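Local structure of cytomegalovirus protein US2 (Human herpesvirus 5, 1IM3) at residues 26-32 with 80-84; 73-77 with 89-93; 45-51 with 63-69; 12-17 with 68-73. The protein binds MHC class I heavy chains through its immunoglobulin-like lumenal domain and redirects them from the endoplasmic reticulum to the cytosol for destruction by the proteasome. All blocks are in the same frame, centred on the assembly; numbering follows the deposited sequence.

Contact 1: residues 26-32 with 80-84; sequences NMSRFVF and LVLQG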
# COMPACT_ATOMS: atom_id res chain seq x y z
N ASN D 26 3.45 -27.64 15.58
CA ASN D 26 2.94 -26.87 16.71
C ASN D 26 2.58 -25.42 16.38
O ASN D 26 2.66 -24.56 17.26
CB ASN D 26 3.95 -26.93 17.88
CG ASN D 26 5.32 -26.36 17.52
OD1 ASN D 26 5.57 -26.00 16.36
ND2 ASN D 26 6.21 -26.29 18.51
N MET D 27 2.18 -25.15 15.13
CA MET D 27 1.79 -23.79 14.71
C MET D 27 0.62 -23.31 15.55
O MET D 27 -0.34 -24.06 15.77
CB MET D 27 1.32 -23.73 13.26
CG MET D 27 2.12 -24.50 12.25
SD MET D 27 1.59 -26.21 12.19
CE MET D 27 0.02 -26.06 11.48
N SER D 28 0.68 -22.07 16.01
CA SER D 28 -0.41 -21.50 16.81
C SER D 28 -1.38 -20.74 15.88
O SER D 28 -2.53 -20.48 16.23
CB SER D 28 0.14 -20.57 17.89
OG SER D 28 1.02 -19.60 17.34
N ARG D 29 -0.92 -20.38 14.70
CA ARG D 29 -1.78 -19.65 13.76
C ARG D 29 -1.37 -20.08 12.36
O ARG D 29 -0.29 -20.66 12.17
CB ARG D 29 -1.60 -18.14 13.93
CG ARG D 29 -0.16 -17.68 13.76
CD ARG D 29 0.06 -16.24 14.21
NE ARG D 29 1.50 -15.99 14.34
CZ ARG D 29 2.29 -15.57 13.36
NH1 ARG D 29 1.80 -15.33 12.15
NH2 ARG D 29 3.58 -15.42 13.61
N PHE D 30 -2.23 -19.79 11.38
CA PHE D 30 -1.94 -20.16 9.99
C PHE D 30 -2.67 -19.29 8.96
O PHE D 30 -3.60 -18.55 9.28
CB PHE D 30 -2.38 -21.59 9.72
CG PHE D 30 -3.87 -21.72 9.50
CD1 PHE D 30 -4.76 -21.63 10.58
CD2 PHE D 30 -4.40 -21.79 8.20
CE1 PHE D 30 -6.15 -21.60 10.38
CE2 PHE D 30 -5.79 -21.76 7.96
CZ PHE D 30 -6.68 -21.66 9.06
N VAL D 31 -2.23 -19.40 7.71
CA VAL D 31 -2.84 -18.74 6.58
C VAL D 31 -2.85 -19.80 5.49
O VAL D 31 -1.82 -20.40 5.19
CB VAL D 31 -2.04 -17.53 6.06
CG1 VAL D 31 -2.80 -16.90 4.90
CG2 VAL D 31 -1.84 -16.50 7.18
N PHE D 32 -4.03 -20.06 4.92
CA PHE D 32 -4.16 -21.06 3.84
C PHE D 32 -4.34 -20.21 2.59
O PHE D 32 -5.36 -19.56 2.42
CB PHE D 32 -5.41 -21.92 4.07
CG PHE D 32 -5.55 -23.06 3.10
CD1 PHE D 32 -4.72 -24.17 3.18
CD2 PHE D 32 -6.55 -23.04 2.13
CE1 PHE D 32 -4.88 -25.25 2.31
CE2 PHE D 32 -6.71 -24.12 1.25
CZ PHE D 32 -5.87 -25.22 1.35
N LEU D 80 1.50 -21.49 2.11
CA LEU D 80 1.04 -21.63 3.48
C LEU D 80 1.95 -20.85 4.39
O LEU D 80 3.14 -20.75 4.12
CB LEU D 80 1.08 -23.10 3.91
CG LEU D 80 0.22 -24.12 3.17
CD1 LEU D 80 0.52 -25.50 3.71
CD2 LEU D 80 -1.26 -23.79 3.36
N VAL D 81 1.40 -20.23 5.42
CA VAL D 81 2.28 -19.57 6.36
C VAL D 81 1.85 -20.12 7.71
O VAL D 81 0.70 -19.98 8.14
CB VAL D 81 2.28 -18.01 6.25
CG1 VAL D 81 1.24 -17.54 5.27
CG2 VAL D 81 2.16 -17.38 7.60
N LEU D 82 2.78 -20.83 8.32
CA LEU D 82 2.57 -21.50 9.59
C LEU D 82 3.42 -20.82 10.63
O LEU D 82 4.65 -20.78 10.52
CB LEU D 82 3.00 -22.96 9.45
CG LEU D 82 2.49 -23.63 8.16
CD1 LEU D 82 3.12 -25.01 8.01
CD2 LEU D 82 0.98 -23.73 8.20
N GLN D 83 2.76 -20.26 11.64
CA GLN D 83 3.50 -19.56 12.69
C GLN D 83 4.42 -18.54 12.05
O GLN D 83 5.48 -18.26 12.58
CB GLN D 83 4.36 -20.55 13.49
CG GLN D 83 3.70 -21.06 14.70
CD GLN D 83 3.71 -20.05 15.79
OE1 GLN D 83 3.64 -18.85 15.52
NE2 GLN D 83 3.81 -20.53 17.05
N GLY D 84 4.04 -17.99 10.89
CA GLY D 84 4.90 -17.01 10.25
C GLY D 84 5.88 -17.54 9.22
O GLY D 84 6.42 -16.75 8.44
O HOH W 1 0.89 -18.23 10.39
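Val31 and Val81 face each other as an antiparallel hydrogen-bonded pair, and their side chains meet on one face of the sheet at a slant. Val31 N gives its hydrogen to Val81 O at 3.0 Å, and Val81 N returns one to Val31 O. Packing between the two valines is tight, with Val31 CB only 3.4 Å from Val81 CG1. On the other face, Phe32 and Leu80 run alongside each other in the same direction, Leu80 CD2 touching Phe32 CD1 at 3.5 Å. Met27 and Leu82 repeat this side-by-side arrangement beyond the regular pairing: the methionine chain bends at its second and third torsions (chi2 85°, chi3 70°), which folds CE back to Leu82 CD2, while CG presses on Leu82 CB. Gln83 N closes the end of the ladder on Arg29 O at 3.1 Å. Here Arg29 crosses Gln83 at nearly a right angle, one face of its guanidinium lying over the Gln83-Gly84 peptide, with Gln83 C toward the rim, and NH2 hydrogen-bonds to the backbone of another protein's chain. A water joins Val81 O (2.9 Å) and Gly84 N, with a weak bond to Arg29 O. The contact belongs to the sheet of strands 30-37 and 75-82 in the immunoglobulin-like sandwich; Phe32 meets Trp62 and Met27 rests on Phe54 in the facing sheet, while Leu80 reaches Ile87 of the adjoining strand 85-91.

Contact 2: residues 73-77 with 89-93; sequences FETLA and LRCVP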
# COMPACT_ATOMS: atom_id res chain seq x y z
N PHE D 73 -6.63 -24.81 -15.95
CA PHE D 73 -5.94 -25.24 -14.76
C PHE D 73 -4.85 -26.26 -15.01
O PHE D 73 -5.04 -27.26 -15.69
CB PHE D 73 -6.90 -25.83 -13.73
CG PHE D 73 -6.30 -25.99 -12.35
CD1 PHE D 73 -6.41 -24.96 -11.42
CD2 PHE D 73 -5.66 -27.16 -11.98
CE1 PHE D 73 -5.89 -25.10 -10.13
CE2 PHE D 73 -5.13 -27.31 -10.70
CZ PHE D 73 -5.25 -26.28 -9.77
N GLU D 74 -3.70 -25.98 -14.45
CA GLU D 74 -2.58 -26.89 -14.58
C GLU D 74 -2.24 -27.53 -13.24
O GLU D 74 -2.52 -28.71 -13.03
CB GLU D 74 -1.37 -26.16 -15.10
CG GLU D 74 -1.24 -26.22 -16.60
CD GLU D 74 0.09 -25.70 -17.08
OE1 GLU D 74 1.13 -26.10 -16.49
OE2 GLU D 74 0.11 -24.91 -18.05
N THR D 75 -1.59 -26.75 -12.36
CA THR D 75 -1.21 -27.22 -11.03
C THR D 75 -1.74 -26.33 -9.87
O THR D 75 -2.06 -25.15 -10.07
CB THR D 75 0.34 -27.34 -10.86
OG1 THR D 75 0.94 -26.05 -10.82
CG2 THR D 75 0.93 -28.11 -12.02
N LEU D 76 -1.86 -26.93 -8.68
CA LEU D 76 -2.30 -26.22 -7.48
C LEU D 76 -1.04 -25.69 -6.80
O LEU D 76 -0.17 -26.47 -6.41
CB LEU D 76 -3.03 -27.16 -6.49
CG LEU D 76 -3.38 -26.53 -5.12
CD1 LEU D 76 -4.36 -25.40 -5.31
CD2 LEU D 76 -3.97 -27.57 -4.19
N ALA D 77 -0.92 -24.37 -6.70
CA ALA D 77 0.22 -23.77 -6.01
C ALA D 77 -0.34 -23.38 -4.65
O ALA D 77 -1.18 -22.49 -4.54
CB ALA D 77 0.72 -22.54 -6.74
N LEU D 89 3.71 -25.42 -1.53
CA LEU D 89 3.54 -26.81 -1.92
C LEU D 89 3.04 -26.74 -3.35
O LEU D 89 2.48 -25.74 -3.77
CB LEU D 89 2.48 -27.52 -1.05
CG LEU D 89 2.90 -28.04 0.33
CD1 LEU D 89 3.39 -26.90 1.17
CD2 LEU D 89 1.71 -28.70 0.99
N ARG D 90 3.26 -27.80 -4.12
CA ARG D 90 2.79 -27.85 -5.49
C ARG D 90 2.05 -29.19 -5.63
O ARG D 90 2.56 -30.20 -5.19
CB ARG D 90 3.99 -27.74 -6.43
CG ARG D 90 3.64 -27.42 -7.87
CD ARG D 90 4.84 -26.82 -8.61
NE ARG D 90 4.73 -26.99 -10.06
CZ ARG D 90 4.92 -28.14 -10.70
NH1 ARG D 90 5.24 -29.25 -10.04
NH2 ARG D 90 4.79 -28.19 -12.02
N CYS D 91 0.84 -29.19 -6.20
CA CYS D 91 0.07 -30.43 -6.37
C CYS D 91 -0.38 -30.54 -7.83
O CYS D 91 -1.01 -29.62 -8.36
CB CYS D 91 -1.18 -30.47 -5.46
SG CYS D 91 -2.09 -32.03 -5.71
N VAL D 92 -0.06 -31.67 -8.47
CA VAL D 92 -0.47 -31.93 -9.85
C VAL D 92 -1.71 -32.81 -9.82
O VAL D 92 -1.70 -33.89 -9.22
CB VAL D 92 0.63 -32.67 -10.63
CG1 VAL D 92 0.23 -32.81 -12.08
CG2 VAL D 92 1.94 -31.92 -10.51
N PRO D 93 -2.81 -32.36 -10.45
CA PRO D 93 -4.06 -33.15 -10.47
C PRO D 93 -3.79 -34.56 -11.03
O PRO D 93 -3.02 -34.69 -11.96
CB PRO D 93 -4.97 -32.32 -11.37
CG PRO D 93 -4.47 -30.93 -11.15
CD PRO D 93 -2.98 -31.10 -11.18
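With CG anti to the backbone N (chi1 -166°), the ring of Phe73 is carried to Pro93; in Cys91, whose CB already lies on the Leu76 face, SG is likewise anti to the backbone N (chi1 -179°), the position from which it bonds Cys10 SG. These groups lie at the end of the beta hairpin formed by strands 75-82 and 85-91, at one margin of the immunoglobulin-like fold. Leu76 and Cys91 form an antiparallel hydrogen-bonded pair in it: Leu76 N donates to Cys91 O at 2.8 Å, and Cys91 N donates back to Leu76 O at 2.9 Å. Their CB atoms stand 3.9 Å apart on the face that also carries the Cys91-Cys10 bridge to strand 3-12, so the edge strand of this sheet is tied covalently to the opposite sheet. Ala77 and Arg90 follow as a non-hydrogen-bonded pair on the outer face. Arg90 stretches its chain past Thr75, whose CG2 methyl lies over one face of the guanidinium, 3.9 Å from NH2. Near the start of strand 75-82, Glu74 and Thr75 both face Asp37 of strand 30-37 in a classic beta bulge. Pro93 packs against this end of the hairpin, its CD lying 3.1 Å from Glu74 O. Its CG reaches the Phe73 ring in the ring plane, at the edge, 3.7 Å from CE2.

Contact 3: residues 45-51 with 63-69; sequences LYVHADD and NVRNLDV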
# COMPACT_ATOMS: atom_id res chain seq x y z
N LEU D 45 -7.33 -18.77 -5.31
CA LEU D 45 -8.50 -19.60 -5.20
C LEU D 45 -9.07 -19.32 -3.83
O LEU D 45 -8.35 -18.99 -2.89
CB LEU D 45 -8.15 -21.06 -5.28
CG LEU D 45 -7.68 -21.53 -6.66
CD1 LEU D 45 -7.17 -22.97 -6.58
CD2 LEU D 45 -8.85 -21.42 -7.66
N TYR D 46 -10.38 -19.45 -3.74
CA TYR D 46 -11.10 -19.25 -2.49
C TYR D 46 -11.87 -20.49 -2.09
O TYR D 46 -12.73 -20.96 -2.86
CB TYR D 46 -12.07 -18.12 -2.65
CG TYR D 46 -11.30 -16.95 -3.07
CD1 TYR D 46 -10.61 -16.17 -2.13
CD2 TYR D 46 -11.19 -16.62 -4.42
CE1 TYR D 46 -9.85 -15.09 -2.53
CE2 TYR D 46 -10.41 -15.54 -4.83
CZ TYR D 46 -9.76 -14.78 -3.89
OH TYR D 46 -9.02 -13.71 -4.34
N VAL D 47 -11.53 -21.00 -0.91
CA VAL D 47 -12.17 -22.19 -0.38
C VAL D 47 -13.04 -21.90 0.84
O VAL D 47 -12.71 -21.03 1.66
CB VAL D 47 -11.13 -23.24 -0.01
CG1 VAL D 47 -10.15 -23.36 -1.14
CG2 VAL D 47 -10.46 -22.91 1.31
N HIS D 48 -14.14 -22.63 0.95
CA HIS D 48 -15.07 -22.49 2.05
C HIS D 48 -14.36 -22.94 3.33
O HIS D 48 -13.50 -23.83 3.26
CB HIS D 48 -16.32 -23.33 1.76
CG HIS D 48 -17.42 -23.12 2.75
ND1 HIS D 48 -17.43 -23.71 3.99
CD2 HIS D 48 -18.55 -22.37 2.68
CE1 HIS D 48 -18.51 -23.32 4.65
NE2 HIS D 48 -19.20 -22.51 3.87
N ALA D 49 -14.69 -22.33 4.46
CA ALA D 49 -14.02 -22.68 5.73
C ALA D 49 -14.17 -24.15 6.11
O ALA D 49 -13.31 -24.71 6.79
CB ALA D 49 -14.52 -21.76 6.88
N ASP D 50 -15.25 -24.78 5.68
CA ASP D 50 -15.47 -26.18 6.03
C ASP D 50 -14.41 -27.09 5.40
O ASP D 50 -14.22 -28.23 5.84
CB ASP D 50 -16.86 -26.67 5.57
CG ASP D 50 -18.00 -26.08 6.36
OD1 ASP D 50 -17.77 -25.39 7.39
OD2 ASP D 50 -19.14 -26.34 5.94
N ASP D 51 -13.73 -26.61 4.37
CA ASP D 51 -12.71 -27.43 3.73
C ASP D 51 -11.32 -27.26 4.32
O ASP D 51 -10.34 -27.77 3.76
CB ASP D 51 -12.66 -27.14 2.23
CG ASP D 51 -13.92 -27.59 1.50
OD1 ASP D 51 -13.98 -27.40 0.27
OD2 ASP D 51 -14.85 -28.13 2.12
N ASN D 63 -9.49 -30.21 2.85
CA ASN D 63 -10.30 -31.16 2.13
C ASN D 63 -11.19 -30.36 1.17
O ASN D 63 -12.41 -30.33 1.29
CB ASN D 63 -11.17 -31.95 3.11
CG ASN D 63 -11.96 -33.06 2.41
OD1 ASN D 63 -11.54 -33.56 1.37
ND2 ASN D 63 -13.10 -33.45 3.00
N VAL D 64 -10.53 -29.68 0.25
CA VAL D 64 -11.21 -28.85 -0.73
C VAL D 64 -12.10 -29.69 -1.63
O VAL D 64 -11.63 -30.63 -2.27
CB VAL D 64 -10.17 -28.10 -1.58
CG1 VAL D 64 -10.88 -27.25 -2.65
CG2 VAL D 64 -9.33 -27.21 -0.68
N ARG D 65 -13.38 -29.37 -1.68
CA ARG D 65 -14.32 -30.15 -2.48
C ARG D 65 -15.11 -29.28 -3.46
O ARG D 65 -15.60 -28.20 -3.11
CB ARG D 65 -15.27 -30.92 -1.55
CG ARG D 65 -14.58 -31.96 -0.66
CD ARG D 65 -15.38 -32.29 0.59
NE ARG D 65 -15.28 -31.25 1.62
CZ ARG D 65 -15.86 -31.32 2.81
NH1 ARG D 65 -16.59 -32.39 3.12
NH2 ARG D 65 -15.71 -30.33 3.68
N ASN D 66 -15.15 -29.76 -4.71
CA ASN D 66 -15.88 -29.14 -5.82
C ASN D 66 -15.56 -27.71 -6.16
O ASN D 66 -16.45 -26.92 -6.44
CB ASN D 66 -17.36 -29.23 -5.56
CG ASN D 66 -17.88 -30.60 -5.81
OD1 ASN D 66 -17.99 -31.02 -6.97
ND2 ASN D 66 -18.18 -31.32 -4.74
N LEU D 67 -14.29 -27.38 -6.16
CA LEU D 67 -13.89 -26.03 -6.44
C LEU D 67 -13.79 -25.84 -7.95
O LEU D 67 -12.98 -26.47 -8.61
CB LEU D 67 -12.55 -25.74 -5.76
CG LEU D 67 -12.11 -24.30 -5.96
CD1 LEU D 67 -13.20 -23.35 -5.47
CD2 LEU D 67 -10.83 -24.08 -5.23
N ASP D 68 -14.63 -24.97 -8.49
CA ASP D 68 -14.60 -24.73 -9.93
C ASP D 68 -13.26 -24.13 -10.32
O ASP D 68 -12.86 -23.10 -9.80
CB ASP D 68 -15.70 -23.76 -10.39
CG ASP D 68 -17.10 -24.34 -10.26
OD1 ASP D 68 -17.26 -25.58 -10.28
OD2 ASP D 68 -18.05 -23.54 -10.16
N VAL D 69 -12.55 -24.78 -11.22
CA VAL D 69 -11.32 -24.20 -11.69
C VAL D 69 -11.50 -24.17 -13.17
O VAL D 69 -12.14 -25.02 -13.77
CB VAL D 69 -10.07 -25.03 -11.40
CG1 VAL D 69 -9.77 -25.01 -9.90
CG2 VAL D 69 -10.24 -26.44 -11.95
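Asp51 OD2 is gripped by two nitrogens of Arg65, NH2 at 2.8 Å and, weakly, NE at 3.2 Å, and the pair forms a salt bridge. The carboxylate and guanidinium planes stand 47° apart, and NH2 comes in on the anti side of OD2, tilted out of the carboxylate plane. The other oxygen, OD1, takes the backbone N of Arg65 at 2.8 Å from above that plane, so one arginine holds both oxygens. A bend at chi3 (-77°) turns the arginine back over its own strand, where NE also makes a weak bond to Asn63 O and Asn63 ND2 lies over one guanidinium face. Asp51 O then accepts Asn63 N at 2.7 Å. These bonds fasten the short 3-10 segment 49-51 to strand 59-68. Earlier in the loop the contact is apolar: Leu67 CD2 sits against Leu45 CB at 4.0 Å, while Val47 crosses Val64 at about a right angle, CG1 to CG2. This part of the loop spans the two sheets of the immunoglobulin-like sandwich, for Leu45 and Val47 also pack on Pro34 of strand 30-37. The chain turns a corner at Asn66, with Asn66 and Leu67 forming a G1 beta bulge opposite Leu17. Since Asp51 is buried, with cationic and backbone donors around its carboxylate, its charged form is probably favoured and the orientation of its side chain restricted.

Contact 4: residues 12-17 with 68-73; sequences IDNGKL and DVMPIF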
# COMPACT_ATOMS: atom_id res chain seq x y z
N ILE D 12 -8.99 -33.29 -10.54
CA ILE D 12 -10.08 -32.51 -11.10
C ILE D 12 -11.13 -33.42 -11.68
O ILE D 12 -10.82 -34.38 -12.37
CB ILE D 12 -9.58 -31.57 -12.18
CG1 ILE D 12 -8.56 -30.61 -11.58
CG2 ILE D 12 -10.74 -30.79 -12.79
CD1 ILE D 12 -7.98 -29.64 -12.56
N ASP D 13 -12.39 -33.11 -11.42
CA ASP D 13 -13.46 -33.93 -11.93
C ASP D 13 -14.55 -33.03 -12.49
O ASP D 13 -15.29 -32.39 -11.73
CB ASP D 13 -14.01 -34.81 -10.82
CG ASP D 13 -14.95 -35.87 -11.34
OD1 ASP D 13 -14.47 -36.81 -12.01
OD2 ASP D 13 -16.17 -35.76 -11.09
N ASN D 14 -14.64 -32.98 -13.81
CA ASN D 14 -15.64 -32.16 -14.49
C ASN D 14 -15.67 -30.71 -14.06
O ASN D 14 -16.67 -30.21 -13.56
CB ASN D 14 -17.04 -32.75 -14.30
CG ASN D 14 -17.59 -33.35 -15.57
OD1 ASN D 14 -17.27 -32.90 -16.68
ND2 ASN D 14 -18.45 -34.37 -15.43
N GLY D 15 -14.56 -30.03 -14.26
CA GLY D 15 -14.48 -28.62 -13.92
C GLY D 15 -14.46 -28.24 -12.46
O GLY D 15 -14.73 -27.08 -12.12
N LYS D 16 -14.15 -29.19 -11.60
CA LYS D 16 -14.09 -28.94 -10.17
C LYS D 16 -12.80 -29.51 -9.57
O LYS D 16 -12.31 -30.57 -9.98
CB LYS D 16 -15.33 -29.52 -9.49
CG LYS D 16 -16.63 -28.82 -9.87
CD LYS D 16 -17.78 -29.40 -9.07
CE LYS D 16 -19.07 -28.63 -9.28
NZ LYS D 16 -20.17 -29.23 -8.45
N LEU D 17 -12.24 -28.80 -8.61
CA LEU D 17 -11.03 -29.23 -7.94
C LEU D 17 -11.34 -29.88 -6.60
O LEU D 17 -12.23 -29.45 -5.86
CB LEU D 17 -10.11 -28.03 -7.74
CG LEU D 17 -8.86 -28.18 -6.87
CD1 LEU D 17 -7.89 -29.14 -7.54
CD2 LEU D 17 -8.20 -26.83 -6.66
N ASP D 68 -14.63 -24.97 -8.49
CA ASP D 68 -14.60 -24.73 -9.93
C ASP D 68 -13.26 -24.13 -10.32
O ASP D 68 -12.86 -23.10 -9.80
CB ASP D 68 -15.70 -23.76 -10.39
CG ASP D 68 -17.10 -24.34 -10.26
OD1 ASP D 68 -17.26 -25.58 -10.28
OD2 ASP D 68 -18.05 -23.54 -10.16
N VAL D 69 -12.55 -24.78 -11.22
CA VAL D 69 -11.32 -24.20 -11.69
C VAL D 69 -11.50 -24.17 -13.17
O VAL D 69 -12.14 -25.02 -13.77
CB VAL D 69 -10.07 -25.03 -11.40
CG1 VAL D 69 -9.77 -25.01 -9.90
CG2 VAL D 69 -10.24 -26.44 -11.95
N MET D 70 -10.94 -23.16 -13.76
CA MET D 70 -11.02 -23.03 -15.19
C MET D 70 -10.34 -24.20 -15.88
O MET D 70 -9.51 -24.90 -15.30
CB MET D 70 -10.37 -21.72 -15.60
CG MET D 70 -11.09 -20.51 -15.08
SD MET D 70 -10.25 -19.06 -15.66
CE MET D 70 -11.18 -18.71 -17.12
N PRO D 71 -10.69 -24.43 -17.16
CA PRO D 71 -10.11 -25.52 -17.97
C PRO D 71 -8.60 -25.38 -18.07
O PRO D 71 -7.86 -26.37 -18.12
CB PRO D 71 -10.79 -25.33 -19.32
CG PRO D 71 -12.13 -24.75 -18.94
CD PRO D 71 -11.76 -23.74 -17.90
N ILE D 72 -8.14 -24.14 -18.10
CA ILE D 72 -6.72 -23.84 -18.19
C ILE D 72 -5.93 -24.32 -16.97
O ILE D 72 -4.71 -24.24 -16.94
CB ILE D 72 -6.49 -22.34 -18.27
CG1 ILE D 72 -7.60 -21.68 -19.08
CG2 ILE D 72 -5.14 -22.06 -18.91
CD1 ILE D 72 -7.61 -20.17 -18.95
N PHE D 73 -6.63 -24.81 -15.95
CA PHE D 73 -5.94 -25.24 -14.76
C PHE D 73 -4.85 -26.26 -15.01
O PHE D 73 -5.04 -27.26 -15.69
CB PHE D 73 -6.90 -25.83 -13.73
CG PHE D 73 -6.30 -25.99 -12.35
CD1 PHE D 73 -6.41 -24.96 -11.42
CD2 PHE D 73 -5.66 -27.16 -11.98
CE1 PHE D 73 -5.89 -25.10 -10.13
CE2 PHE D 73 -5.13 -27.31 -10.70
CZ PHE D 73 -5.25 -26.28 -9.77
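Strands 3-12 and 16-25 of the immunoglobulin-like fold are joined in a beta hairpin by a turn of type I' geometry at Asn14-Gly15, and beside it strand 59-68 ends and runs on into the loop that leads to strand 75-82. Lys16 and Asp68 are matched there as an antiparallel non-hydrogen-bonded pair, their CA atoms 4.2 Å apart. Gly15 O serves the neighbouring segment twice: it accepts Val69 N at 3.3 Å, with the donor well above the carbonyl plane, and it receives a CA-H...O contact from Asp68 CA at 3.2 Å. The side chains of Lys16 and Asp68 then run alongside each other in the same direction. Asp68 OD1 touches the aliphatic part of the lysine, 3.3 Å from CG, whereas NZ is 5.0 Å from that oxygen; the extended lysine chain takes NZ on to Asn66 OD1, its hydrogen-bond partner. Behind this polar pair the contact is apolar and leads into the core. Val69 divides its two methyls between the strands: CG1, anti to the carbonyl carbon (chi1 -70°), packs on Leu17 CB at 3.7 Å, and CG2 meets Ile12 CD1. A type I turn from Met70 to Phe73, closed by a backbone bond from Phe73 N to Met70 O, reverses the chain and brings the phenylalanine ring back to the same isoleucine. There Ile12 CD1 approaches the ring obliquely, 3.4 Å from Phe73 CD2.

From the N terminus, residues 12-17 open the widest loop, which contact 4 closes at 68-73. Residues 26-32 begin inside it, yet contact 1 closes beyond it at 80-84, so these two cross and lie on opposite sides of the chain's centre. Contact 3 is nested within both loops; it shares Asp68 and Val69 with contact 4, and its Val47 packs on Phe32 of contact 1. Contact 2 opens at Phe73, where contact 4 ends, closes last, and crosses contact 1 along strand 75-82. Contacts 1 and 2 build one sheet, contact 4 edges the other, and contact 3 bridges them, its Leu45 touching Leu76 of contact 2.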